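Local coordinates for protein homoserine O-acetyltransferase (Pseudomonas veronii, PDB 5EFZ) that catalyses the hydrolysis of ethyl acetate to ethanol and acetate, a step in the breakdown of short-chain methyl ketones such as 2-butanone, at residues S59-V64 / E142-V147; V96-N101 / L267-K272; G150-Q155 / W271-G276; D166-A171 / I293-Y298. All coordinates share one frame; numbering follows the deposited sequence.

Contact 1 of 4, residues S59-V64 / E142-V147; sequences SNAILV and ESLALV
In the central sheet of this alpha/beta hydrolase, strands 61-65 and 146-150 run parallel as neighbours, and the contact takes in the start of both. Backbone hydrogen bonds set their pairing. Ala145 N donates to Ala61 O at 2.8 Å, nearly along the C=O axis although its N-H...O angle is bent to 131°. Leu63 N then meets Leu146 O at 3.0 Å, straighter and in the carbonyl plane. The same Leu146 oxygen receives a CA-H...O contact from Ile62, so that oxygen takes one N-H bond and one weaker C-H contact.

Apolar packing divides between the two faces of the sheet. Ile62 and Leu146 share one, lying side by side and pointing the same way, with Ile62 CG2 4.0 Å from Leu146 CD2. Leu63 and Val147 occupy the other, where Leu144 crosses Leu63 obliquely. The branched end of Leu144 straddles two neighbours, CD1 touching Leu63 CB at 4.0 Å and CD2 touching Ala61 CB at 3.9 Å; Trp160 of helix 152-163 packs on both leucines. Ala145, by contrast, points its methyl toward the partner chain, and this small residue suits the close approach of CB to Ala61 O, 3.5 Å.

Water completes the pairing where the chains part: one molecule accepts from Ala61 N at 3.1 Å and donates to Ser143 O at 2.7 Å.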
loop_
_atom_site.group_PDB
_atom_site.type_symbol
_atom_site.label_atom_id
_atom_site.label_comp_id
_atom_site.label_asym_id
_atom_site.label_seq_id
_atom_site.Cartn_x
_atom_site.Cartn_y
_atom_site.Cartn_z
ATOM N N SER A 59 29.070 4.126 30.691
ATOM C CA SER A 59 29.394 3.542 29.404
ATOM C C SER A 59 28.367 2.502 28.978
ATOM O O SER A 59 28.578 1.810 27.977
ATOM C CB SER A 59 30.795 2.892 29.436
ATOM O OG SER A 59 30.870 1.847 30.400
ATOM N N ASN A 60 27.271 2.382 29.732
ATOM C CA ASN A 60 26.242 1.383 29.405
ATOM C C ASN A 60 24.890 1.998 29.089
ATOM O O ASN A 60 23.844 1.370 29.281
ATOM C CB ASN A 60 26.085 0.379 30.550
ATOM C CG ASN A 60 25.528 1.027 31.825
ATOM O OD1 ASN A 60 25.740 2.206 32.061
ATOM N ND2 ASN A 60 24.848 0.241 32.656
ATOM N N ALA A 61 24.909 3.216 28.567
ATOM C CA ALA A 61 23.676 3.915 28.195
ATOM C C ALA A 61 23.207 3.517 26.801
ATOM O O ALA A 61 23.984 3.544 25.839
ATOM C CB ALA A 61 23.896 5.419 28.267
ATOM N N ILE A 62 21.927 3.166 26.689
ATOM C CA ILE A 62 21.299 2.877 25.390
ATOM C C ILE A 62 20.155 3.877 25.200
ATOM O O ILE A 62 19.316 4.031 26.080
ATOM C CB ILE A 62 20.744 1.441 25.311
ATOM C CG1 ILE A 62 21.873 0.412 25.474
ATOM C CG2 ILE A 62 19.945 1.222 23.951
ATOM C CD1 ILE A 62 21.391 -1.030 25.503
ATOM N N LEU A 63 20.142 4.567 24.066
ATOM C CA LEU A 63 19.082 5.563 23.816
ATOM C C LEU A 63 18.059 4.944 22.894
ATOM O O LEU A 63 18.428 4.364 21.889
ATOM C CB LEU A 63 19.639 6.822 23.184
ATOM C CG LEU A 63 18.596 7.862 22.730
ATOM C CD1 LEU A 63 18.036 8.561 23.940
ATOM C CD2 LEU A 63 19.292 8.871 21.836
ATOM N N VAL A 64 16.778 5.069 23.254
ATOM C CA VAL A 64 15.689 4.510 22.464
ATOM C C VAL A 64 14.713 5.646 22.128
ATOM O O VAL A 64 13.934 6.062 22.989
ATOM C CB VAL A 64 14.958 3.401 23.233
ATOM C CG1 VAL A 64 13.886 2.762 22.338
ATOM C CG2 VAL A 64 15.984 2.300 23.679
ATOM N N GLU A 142 28.387 11.024 27.985
ATOM C CA GLU A 142 29.215 11.581 26.930
ATOM C C GLU A 142 29.407 10.645 25.724
ATOM O O GLU A 142 30.112 10.991 24.785
ATOM C CB GLU A 142 30.583 11.979 27.496
ATOM C CG GLU A 142 30.523 12.999 28.640
ATOM C CD GLU A 142 30.046 14.384 28.184
ATOM O OE1 GLU A 142 29.913 14.625 26.955
ATOM O OE2 GLU A 142 29.827 15.245 29.058
ATOM N N SER A 143 28.792 9.467 25.758
ATOM C CA SER A 143 28.727 8.578 24.606
ATOM C C SER A 143 27.614 7.566 24.857
ATOM O O SER A 143 27.162 7.410 25.987
ATOM C CB SER A 143 30.078 7.859 24.332
ATOM O OG SER A 143 30.390 6.941 25.359
ATOM N N LEU A 144 27.159 6.900 23.793
ATOM C CA LEU A 144 26.105 5.869 23.868
ATOM C C LEU A 144 26.612 4.479 23.437
ATOM O O LEU A 144 27.214 4.340 22.361
ATOM C CB LEU A 144 24.922 6.273 23.001
ATOM C CG LEU A 144 24.206 7.527 23.535
ATOM C CD1 LEU A 144 23.333 8.185 22.445
ATOM C CD2 LEU A 144 23.380 7.150 24.769
ATOM N N ALA A 145 26.357 3.461 24.271
ATOM C CA ALA A 145 26.665 2.077 23.893
ATOM C C ALA A 145 25.879 1.654 22.662
ATOM O O ALA A 145 26.365 0.840 21.885
ATOM C CB ALA A 145 26.389 1.108 25.050
ATOM N N LEU A 146 24.667 2.198 22.482
ATOM C CA LEU A 146 23.782 1.818 21.374
ATOM C C LEU A 146 22.708 2.879 21.245
ATOM O O LEU A 146 22.230 3.376 22.268
ATOM C CB LEU A 146 23.128 0.441 21.627
ATOM C CG LEU A 146 22.016 0.021 20.652
ATOM C CD1 LEU A 146 22.671 -0.223 19.255
ATOM C CD2 LEU A 146 21.368 -1.276 21.150
ATOM N N VAL A 147 22.411 3.279 20.006
ATOM C CA VAL A 147 21.181 3.975 19.679
ATOM C C VAL A 147 20.332 2.996 18.857
ATOM O O VAL A 147 20.813 2.417 17.889
ATOM C CB VAL A 147 21.430 5.255 18.900
ATOM C CG1 VAL A 147 20.089 5.942 18.612
ATOM C CG2 VAL A 147 22.338 6.222 19.732
HETATM O O HOH W 1 29.422 4.347 25.721
HETATM O O HOH W 2 27.072 5.149 27.519
#

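Contact 2 of 4, residues V96-N101 / L267-K272; sequences VNQIGN and LTMAWK
Lys272 and Gln98 meet tip to tip between a helix and a tight turn. Lys272 sets out with CG anti to its backbone N, then bends at chi3 (-52°) so that its ammonium group comes down on the turn. NZ approaches Ile99 O at 2.8 Å, in the carbonyl plane and on a lone pair. Its second bond, to Gln98 OE1 at 3.0 Å, comes instead from above the amide carbonyl, 28° out of that plane. Asp127 supplies a salt bridge to the same nitrogen, so the buried charge is both hydrogen-bonded and probably neutralised. A glutamine suits its place here because its two ends do different work: OE1 accepts from the lysine while NE2 donates to Thr66 O, which fixes the rotation of the amide.

Met269 crosses Gln98 obliquely, its CG 3.5 Å from Gln98 OE1. Bending at chi3, its flexible end follows the turn, and SD lies 3.7 Å from Asn101 CB. The amide of Asn101 leads away from the helix: Asn101 ND2 donates to Asn97 OD1 at 2.9 Å, in its carbonyl plane and on a lone pair.

The turn, Gln98 to Asn101, is type II. Gly100 takes its third position with a positive phi (101°), and its CA lies 4.0 Å from Thr268 CG2, too near for a side chain directed at the helix. In this alpha/beta-hydrolase fold the turn follows sheet strand 92-96 and meets a helix of the inserted cap, close to the pocket of the probable nucleophile Ser151.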
loop_
_atom_site.group_PDB
_atom_site.type_symbol
_atom_site.label_atom_id
_atom_site.label_comp_id
_atom_site.label_asym_id
_atom_site.label_seq_id
_atom_site.Cartn_x
_atom_site.Cartn_y
_atom_site.Cartn_z
ATOM N N VAL A 96 13.288 8.248 25.050
ATOM C CA VAL A 96 12.967 9.668 24.970
ATOM C C VAL A 96 11.842 9.879 23.975
ATOM O O VAL A 96 11.958 9.520 22.798
ATOM C CB VAL A 96 14.194 10.498 24.581
ATOM C CG1 VAL A 96 13.843 12.026 24.541
ATOM C CG2 VAL A 96 15.388 10.193 25.549
ATOM N N ASN A 97 10.763 10.470 24.461
ATOM C CA ASN A 97 9.586 10.739 23.627
ATOM C C ASN A 97 9.809 11.871 22.624
ATOM O O ASN A 97 10.331 12.944 22.975
ATOM C CB ASN A 97 8.392 11.066 24.527
ATOM C CG ASN A 97 7.886 9.838 25.277
ATOM O OD1 ASN A 97 7.062 9.085 24.747
ATOM N ND2 ASN A 97 8.353 9.650 26.530
ATOM N N GLN A 98 9.420 11.626 21.383
ATOM C CA GLN A 98 9.483 12.637 20.333
ATOM C C GLN A 98 8.834 13.930 20.744
ATOM O O GLN A 98 7.740 13.925 21.328
ATOM C CB GLN A 98 8.763 12.143 19.079
ATOM C CG GLN A 98 9.604 11.304 18.139
ATOM C CD GLN A 98 8.818 11.119 16.827
ATOM O OE1 GLN A 98 8.271 12.084 16.281
ATOM N NE2 GLN A 98 8.708 9.881 16.370
ATOM N N ILE A 99 9.474 15.039 20.398
ATOM C CA ILE A 99 8.793 16.329 20.396
ATOM C C ILE A 99 7.568 16.207 19.521
ATOM O O ILE A 99 7.671 15.808 18.350
ATOM C CB ILE A 99 9.719 17.445 19.866
ATOM C CG1 ILE A 99 10.962 17.549 20.781
ATOM C CG2 ILE A 99 8.973 18.801 19.813
ATOM C CD1 ILE A 99 12.070 18.431 20.201
ATOM N N GLY A 100 6.399 16.563 20.048
ATOM C CA GLY A 100 5.196 16.479 19.239
ATOM C C GLY A 100 4.346 15.254 19.526
ATOM O O GLY A 100 3.235 15.146 18.993
ATOM N N ASN A 101 4.828 14.334 20.362
ATOM C CA ASN A 101 4.097 13.077 20.541
ATOM C C ASN A 101 3.047 13.102 21.650
ATOM O O ASN A 101 2.443 12.059 21.945
ATOM C CB ASN A 101 5.088 11.905 20.797
ATOM C CG ASN A 101 5.396 11.673 22.286
ATOM O OD1 ASN A 101 5.520 12.613 23.092
ATOM N ND2 ASN A 101 5.571 10.402 22.643
ATOM N N LEU A 267 -0.162 15.045 13.108
ATOM C CA LEU A 267 0.307 15.831 11.952
ATOM C C LEU A 267 1.737 16.347 12.193
ATOM O O LEU A 267 2.552 16.409 11.261
ATOM C CB LEU A 267 -0.644 17.011 11.672
ATOM C CG LEU A 267 -2.079 16.630 11.248
ATOM C CD1 LEU A 267 -2.859 17.910 10.894
ATOM C CD2 LEU A 267 -2.099 15.672 10.084
ATOM N N THR A 268 2.059 16.694 13.439
ATOM C CA THR A 268 3.435 17.108 13.754
ATOM C C THR A 268 4.414 15.969 13.464
ATOM O O THR A 268 5.465 16.180 12.863
ATOM C CB THR A 268 3.578 17.550 15.238
ATOM O OG1 THR A 268 2.685 18.645 15.478
ATOM C CG2 THR A 268 4.985 18.021 15.571
ATOM N N MET A 269 4.066 14.767 13.910
ATOM C CA MET A 269 4.965 13.634 13.724
ATOM C C MET A 269 5.005 13.234 12.259
ATOM O O MET A 269 6.053 12.892 11.746
ATOM C CB MET A 269 4.537 12.469 14.632
ATOM C CG MET A 269 4.874 12.748 16.140
ATOM S SD MET A 269 4.277 11.398 17.207
ATOM C CE MET A 269 2.507 11.747 17.259
ATOM N N ALA A 270 3.857 13.291 11.579
ATOM C CA ALA A 270 3.812 13.004 10.155
ATOM C C ALA A 270 4.682 13.971 9.315
ATOM O O ALA A 270 5.400 13.531 8.398
ATOM C CB ALA A 270 2.321 13.033 9.650
ATOM N N TRP A 271 4.605 15.273 9.597
ATOM C CA TRP A 271 5.407 16.263 8.853
ATOM C C TRP A 271 6.890 15.942 9.037
ATOM O O TRP A 271 7.707 16.028 8.110
ATOM C CB TRP A 271 5.112 17.697 9.358
ATOM C CG TRP A 271 5.746 18.818 8.542
ATOM C CD1 TRP A 271 5.143 19.563 7.542
ATOM C CD2 TRP A 271 7.063 19.347 8.694
ATOM N NE1 TRP A 271 6.028 20.505 7.063
ATOM C CE2 TRP A 271 7.212 20.390 7.755
ATOM C CE3 TRP A 271 8.141 19.036 9.542
ATOM C CZ2 TRP A 271 8.395 21.110 7.621
ATOM C CZ3 TRP A 271 9.331 19.748 9.403
ATOM C CH2 TRP A 271 9.443 20.780 8.460
ATOM N N LYS A 272 7.222 15.584 10.267
ATOM C CA LYS A 272 8.602 15.306 10.646
ATOM C C LYS A 272 9.095 14.058 9.889
ATOM O O LYS A 272 10.185 14.037 9.309
ATOM C CB LYS A 272 8.693 15.087 12.154
ATOM C CG LYS A 272 10.117 14.852 12.665
ATOM C CD LYS A 272 10.111 14.390 14.139
ATOM C CE LYS A 272 9.289 15.299 15.063
ATOM N NZ LYS A 272 9.520 14.791 16.476
HETATM O O HOH W 3 2.556 18.298 18.286
#

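Contact 3 of 4, residues G150-Q155 / W271-G276; sequences GSMGAQ and WKWQRG. With ACT (acetate ion), chain O.
An acetate ion is held by Ser151 and Met152. Ser151 OG donates to acetate O at a very short 2.5 Å, while Met152 N points almost straight at OXT (3.2 Å, 173°). His334 NE2 and Tyr68 N hold the ion as well.

Behind this site, the side chain of Met152 crosses Trp273 at about a right angle. Its SD rests 3.6 Å from Trp273 CB and also lies obliquely to the five-membered ring, a Met-aromatic contact, and the unbranched, flexible thioether turns at chi3 to lay CE on the helix backbone, 3.5 Å from Trp273 N. One turn on, extended Gln155 sends NE2 to Trp273 O: 3.0 Å, 174°, on a lone pair and in the plane of the amide. Gly276, with no side chain, leaves room for that amide, its CA 3.7 Å from NE2. An alanine at Gln155 would probably loosen the tie between the two helices, since this straight bond would be lost. Farther out, Asp184 fixes the indole through NE1.

Ser151, the probable nucleophile, sits at the elbow before helix 152-163, whose N-terminal end would probably polarise the carboxylate. The amides of Met152 and Tyr68 are consistent with an oxyanion hole; the acetate, probably from the crystallisation liquor, sits as a product might.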
loop_
_atom_site.group_PDB
_atom_site.type_symbol
_atom_site.label_atom_id
_atom_site.label_comp_id
_atom_site.label_asym_id
_atom_site.label_seq_id
_atom_site.Cartn_x
_atom_site.Cartn_y
_atom_site.Cartn_z
ATOM N N GLY A 150 12.877 2.065 15.860
ATOM C CA GLY A 150 12.198 1.547 14.687
ATOM C C GLY A 150 11.423 2.653 14.004
ATOM O O GLY A 150 10.875 3.535 14.668
ATOM N N SER A 151 11.413 2.582 12.684
ATOM C CA SER A 151 10.729 3.535 11.792
ATOM C C SER A 151 11.153 4.988 12.070
ATOM O O SER A 151 12.298 5.319 11.791
ATOM C CB SER A 151 9.225 3.368 11.881
ATOM O OG SER A 151 8.635 4.036 10.771
ATOM N N MET A 152 10.265 5.870 12.554
ATOM C CA MET A 152 10.756 7.215 12.941
ATOM C C MET A 152 11.866 7.148 13.990
ATOM O O MET A 152 12.729 8.035 14.052
ATOM C CB MET A 152 9.629 8.089 13.495
ATOM C CG MET A 152 8.642 8.503 12.439
ATOM S SD MET A 152 7.538 9.800 13.060
ATOM C CE MET A 152 8.655 11.196 12.966
ATOM N N GLY A 153 11.820 6.111 14.820
ATOM C CA GLY A 153 12.902 5.828 15.762
ATOM C C GLY A 153 14.221 5.522 15.042
ATOM O O GLY A 153 15.287 5.888 15.526
ATOM N N ALA A 154 14.134 4.832 13.907
ATOM C CA ALA A 154 15.285 4.554 13.041
ATOM C C ALA A 154 15.765 5.837 12.353
ATOM O O ALA A 154 16.978 6.064 12.175
ATOM C CB ALA A 154 14.921 3.482 11.976
ATOM N N GLN A 155 14.831 6.674 11.921
ATOM C CA GLN A 155 15.234 7.966 11.369
ATOM C C GLN A 155 16.072 8.763 12.355
ATOM O O GLN A 155 17.103 9.323 11.975
ATOM C CB GLN A 155 14.004 8.792 11.008
ATOM C CG GLN A 155 13.196 8.224 9.821
ATOM C CD GLN A 155 12.029 9.152 9.483
ATOM O OE1 GLN A 155 11.262 9.529 10.371
ATOM N NE2 GLN A 155 11.935 9.568 8.213
ATOM N N TRP A 271 4.605 15.273 9.597
ATOM C CA TRP A 271 5.407 16.263 8.853
ATOM C C TRP A 271 6.890 15.942 9.037
ATOM O O TRP A 271 7.707 16.028 8.110
ATOM C CB TRP A 271 5.112 17.697 9.358
ATOM C CG TRP A 271 5.746 18.818 8.542
ATOM C CD1 TRP A 271 5.143 19.563 7.542
ATOM C CD2 TRP A 271 7.063 19.347 8.694
ATOM N NE1 TRP A 271 6.028 20.505 7.063
ATOM C CE2 TRP A 271 7.212 20.390 7.755
ATOM C CE3 TRP A 271 8.141 19.036 9.542
ATOM C CZ2 TRP A 271 8.395 21.110 7.621
ATOM C CZ3 TRP A 271 9.331 19.748 9.403
ATOM C CH2 TRP A 271 9.443 20.780 8.460
ATOM N N LYS A 272 7.222 15.584 10.267
ATOM C CA LYS A 272 8.602 15.306 10.646
ATOM C C LYS A 272 9.095 14.058 9.889
ATOM O O LYS A 272 10.185 14.037 9.309
ATOM C CB LYS A 272 8.693 15.087 12.154
ATOM C CG LYS A 272 10.117 14.852 12.665
ATOM C CD LYS A 272 10.111 14.390 14.139
ATOM C CE LYS A 272 9.289 15.299 15.063
ATOM N NZ LYS A 272 9.520 14.791 16.476
ATOM N N TRP A 273 8.283 13.011 9.973
ATOM C CA TRP A 273 8.557 11.735 9.312
ATOM C C TRP A 273 8.807 11.951 7.816
ATOM O O TRP A 273 9.767 11.416 7.247
ATOM C CB TRP A 273 7.359 10.797 9.576
ATOM C CG TRP A 273 7.222 9.508 8.781
ATOM C CD1 TRP A 273 8.164 8.850 8.020
ATOM C CD2 TRP A 273 6.012 8.741 8.680
ATOM N NE1 TRP A 273 7.584 7.708 7.445
ATOM C CE2 TRP A 273 6.272 7.629 7.847
ATOM C CE3 TRP A 273 4.729 8.907 9.210
ATOM C CZ2 TRP A 273 5.280 6.674 7.536
ATOM C CZ3 TRP A 273 3.741 7.960 8.893
ATOM C CH2 TRP A 273 4.032 6.862 8.070
ATOM N N GLN A 274 7.945 12.735 7.168
ATOM C CA GLN A 274 8.101 12.996 5.732
ATOM C C GLN A 274 9.471 13.537 5.328
ATOM O O GLN A 274 9.918 13.357 4.195
ATOM C CB GLN A 274 7.055 14.023 5.276
ATOM C CG GLN A 274 5.665 13.445 5.107
ATOM C CD GLN A 274 4.693 14.480 4.567
ATOM O OE1 GLN A 274 4.626 15.608 5.081
ATOM N NE2 GLN A 274 3.942 14.117 3.512
ATOM N N ARG A 275 10.099 14.258 6.245
ATOM C CA ARG A 275 11.295 15.043 5.898
ATOM C C ARG A 275 12.593 14.534 6.500
ATOM O O ARG A 275 13.630 15.177 6.338
ATOM C CB ARG A 275 11.060 16.495 6.307
ATOM C CG ARG A 275 10.163 17.224 5.287
ATOM C CD ARG A 275 9.434 18.400 5.880
ATOM N NE ARG A 275 8.476 18.927 4.894
ATOM C CZ ARG A 275 7.245 18.439 4.726
ATOM N NH1 ARG A 275 6.802 17.436 5.483
ATOM N NH2 ARG A 275 6.461 18.944 3.788
ATOM N N GLY A 276 12.547 13.369 7.149
ATOM C CA GLY A 276 13.781 12.768 7.689
ATOM C C GLY A 276 14.829 12.665 6.574
ATOM O O GLY A 276 14.570 12.073 5.534
HETATM C C ACT O . 6.297 4.412 12.719
HETATM O O ACT O . 6.278 4.015 11.520
HETATM O OXT ACT O . 7.151 5.310 13.029
HETATM C CH3 ACT O . 5.366 3.817 13.720
#

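Contact 4 of 4, residues D166-A171 / I293-Y298; sequences DFVKRA and IKAKTY
Strands 170-174 and 296-300 are parallel neighbours in the central sheet of the alpha/beta-hydrolase fold, and this contact is at their N-terminal ends. Their backbones interlock in sequence: Lys296 N donates to Lys169 O (3.1 Å), Ala171 N to Lys296 O (2.9 Å), and Tyr298 N to Ala171 O (2.9 Å), the last nearly along the C=O axis.

Ala171 and Thr297 share one face. Thr297 lies alongside its neighbour, OG1 3.8 Å from Ala171 CB and CG2 next to the same methyl, while OG1 bonds back to Ala295 O at 2.9 Å from well above the carbonyl plane. A glycine at Thr297 would probably leave the start of the strand less firmly held, losing both the bond to Ala295 O and the packing on Ala171. Ala295 has only a methyl, as suits a CB 3.2 Å from Val168 O. On the opposite face, the charged ends of Arg170 and Lys296 find partners outside the pair: Arg170 at Ala145 O and Ser358 O, Lys296 at Asn322 O.

Before the strands, near the surface, Lys294 bends at chi3 to bring NZ within 2.6 Å of Asp166 OD1, a salt bridge on the syn lone pair. Parallel strands flanking the cap insertion, the second leading toward the probable triad acid Asp305, are typical of this hydrolase fold.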
loop_
_atom_site.group_PDB
_atom_site.type_symbol
_atom_site.label_atom_id
_atom_site.label_comp_id
_atom_site.label_asym_id
_atom_site.label_seq_id
_atom_site.Cartn_x
_atom_site.Cartn_y
_atom_site.Cartn_z
ATOM N N ASP A 166 31.201 10.276 16.753
ATOM C CA ASP A 166 31.944 9.668 17.861
ATOM C C ASP A 166 31.084 9.298 19.087
ATOM O O ASP A 166 31.415 8.399 19.869
ATOM C CB ASP A 166 33.056 10.624 18.313
ATOM C CG ASP A 166 34.229 10.648 17.344
ATOM O OD1 ASP A 166 34.709 9.563 16.939
ATOM O OD2 ASP A 166 34.658 11.752 16.968
ATOM N N PHE A 167 29.979 9.998 19.254
ATOM C CA PHE A 167 29.119 9.815 20.408
ATOM C C PHE A 167 28.415 8.446 20.353
ATOM O O PHE A 167 28.138 7.836 21.387
ATOM C CB PHE A 167 28.087 10.958 20.431
ATOM C CG PHE A 167 27.506 11.270 21.793
ATOM C CD1 PHE A 167 26.419 10.550 22.289
ATOM C CD2 PHE A 167 28.010 12.324 22.543
ATOM C CE1 PHE A 167 25.840 10.886 23.547
ATOM C CE2 PHE A 167 27.457 12.659 23.791
ATOM C CZ PHE A 167 26.369 11.937 24.289
ATOM N N VAL A 168 28.111 7.979 19.139
ATOM C CA VAL A 168 27.299 6.783 18.958
ATOM C C VAL A 168 28.225 5.596 18.684
ATOM O O VAL A 168 28.845 5.519 17.618
ATOM C CB VAL A 168 26.267 6.989 17.803
ATOM C CG1 VAL A 168 25.369 5.752 17.608
ATOM C CG2 VAL A 168 25.420 8.269 18.069
ATOM N N LYS A 169 28.349 4.690 19.653
ATOM C CA LYS A 169 29.287 3.568 19.466
ATOM C C LYS A 169 28.685 2.469 18.582
ATOM O O LYS A 169 29.436 1.762 17.882
ATOM C CB LYS A 169 29.721 2.982 20.816
ATOM C CG LYS A 169 30.393 4.000 21.757
ATOM C CD LYS A 169 31.530 4.726 21.018
ATOM C CE LYS A 169 32.264 5.691 21.937
ATOM N NZ LYS A 169 33.371 6.443 21.255
ATOM N N ARG A 170 27.364 2.312 18.650
ATOM C CA ARG A 170 26.643 1.262 17.904
ATOM C C ARG A 170 25.300 1.826 17.539
ATOM O O ARG A 170 24.749 2.576 18.322
ATOM C CB ARG A 170 26.442 -0.004 18.742
ATOM C CG ARG A 170 27.739 -0.634 19.245
ATOM C CD ARG A 170 27.411 -1.785 20.193
ATOM N NE ARG A 170 28.639 -2.325 20.783
ATOM C CZ ARG A 170 29.251 -1.807 21.847
ATOM N NH1 ARG A 170 28.764 -0.718 22.444
ATOM N NH2 ARG A 170 30.372 -2.368 22.294
ATOM N N ALA A 171 24.771 1.447 16.372
ATOM C CA ALA A 171 23.481 1.930 15.921
ATOM C C ALA A 171 22.705 0.757 15.343
ATOM O O ALA A 171 23.253 -0.072 14.609
ATOM C CB ALA A 171 23.645 3.056 14.870
ATOM N N ILE A 293 29.419 8.069 9.318
ATOM C CA ILE A 293 29.039 7.212 10.427
ATOM C C ILE A 293 30.239 6.389 10.901
ATOM O O ILE A 293 30.881 5.733 10.104
ATOM C CB ILE A 293 27.883 6.277 10.039
ATOM C CG1 ILE A 293 26.629 7.109 9.758
ATOM C CG2 ILE A 293 27.679 5.237 11.151
ATOM C CD1 ILE A 293 25.426 6.264 9.339
ATOM N N LYS A 294 30.552 6.464 12.196
ATOM C CA LYS A 294 31.607 5.649 12.795
ATOM C C LYS A 294 31.054 4.485 13.629
ATOM O O LYS A 294 31.779 3.515 13.928
ATOM C CB LYS A 294 32.508 6.523 13.678
ATOM C CG LYS A 294 33.271 7.572 12.877
ATOM C CD LYS A 294 34.088 8.502 13.756
ATOM C CE LYS A 294 35.311 7.847 14.287
ATOM N NZ LYS A 294 36.187 8.859 14.953
ATOM N N ALA A 295 29.786 4.595 14.018
ATOM C CA ALA A 295 29.114 3.567 14.821
ATOM C C ALA A 295 29.112 2.229 14.118
ATOM O O ALA A 295 28.872 2.169 12.913
ATOM C CB ALA A 295 27.642 3.965 15.123
ATOM N N LYS A 296 29.326 1.154 14.873
ATOM C CA LYS A 296 29.020 -0.188 14.354
ATOM C C LYS A 296 27.539 -0.265 14.134
ATOM O O LYS A 296 26.747 -0.170 15.089
ATOM C CB LYS A 296 29.494 -1.282 15.331
ATOM C CG LYS A 296 29.286 -2.740 14.842
ATOM C CD LYS A 296 30.114 -3.009 13.594
ATOM C CE LYS A 296 29.828 -4.393 12.979
ATOM N NZ LYS A 296 30.546 -4.610 11.670
ATOM N N THR A 297 27.122 -0.429 12.876
ATOM C CA THR A 297 25.704 -0.265 12.545
ATOM C C THR A 297 25.046 -1.502 11.914
ATOM O O THR A 297 25.581 -2.066 10.960
ATOM C CB THR A 297 25.526 0.925 11.557
ATOM O OG1 THR A 297 26.132 2.092 12.117
ATOM C CG2 THR A 297 24.053 1.195 11.276
ATOM N N TYR A 298 23.908 -1.916 12.472
ATOM C CA TYR A 298 23.043 -2.949 11.877
ATOM C C TYR A 298 21.835 -2.276 11.217
ATOM O O TYR A 298 21.097 -1.507 11.863
ATOM C CB TYR A 298 22.540 -3.951 12.940
ATOM C CG TYR A 298 23.548 -4.977 13.409
ATOM C CD1 TYR A 298 24.876 -4.923 13.003
ATOM C CD2 TYR A 298 23.168 -5.991 14.281
ATOM C CE1 TYR A 298 25.807 -5.867 13.461
ATOM C CE2 TYR A 298 24.088 -6.939 14.741
ATOM C CZ TYR A 298 25.387 -6.866 14.327
ATOM O OH TYR A 298 26.283 -7.796 14.780
#

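From the N terminus, residues 59-64 open contact 1 and 96-101 open contact 2 before 142-147 close the first loop, so these two cross; they also touch where Val64 meets Val96 in adjacent strands. Residues 150-155 then start contact 3 and 166-171 contact 4, both after contact 1 has closed. Helix 263-274 ends contacts 2 and 3 together, sharing Trp271 and Lys272, and 293-298 close contact 4, which therefore crosses both. Contacts 1 and 4 join successive strands of one sheet, centres about 10 Å apart, with Leu144 N bonded to Phe167 O. Contacts 2 and 3 tie the cap helix to the sheet's loops and the nucleophile elbow.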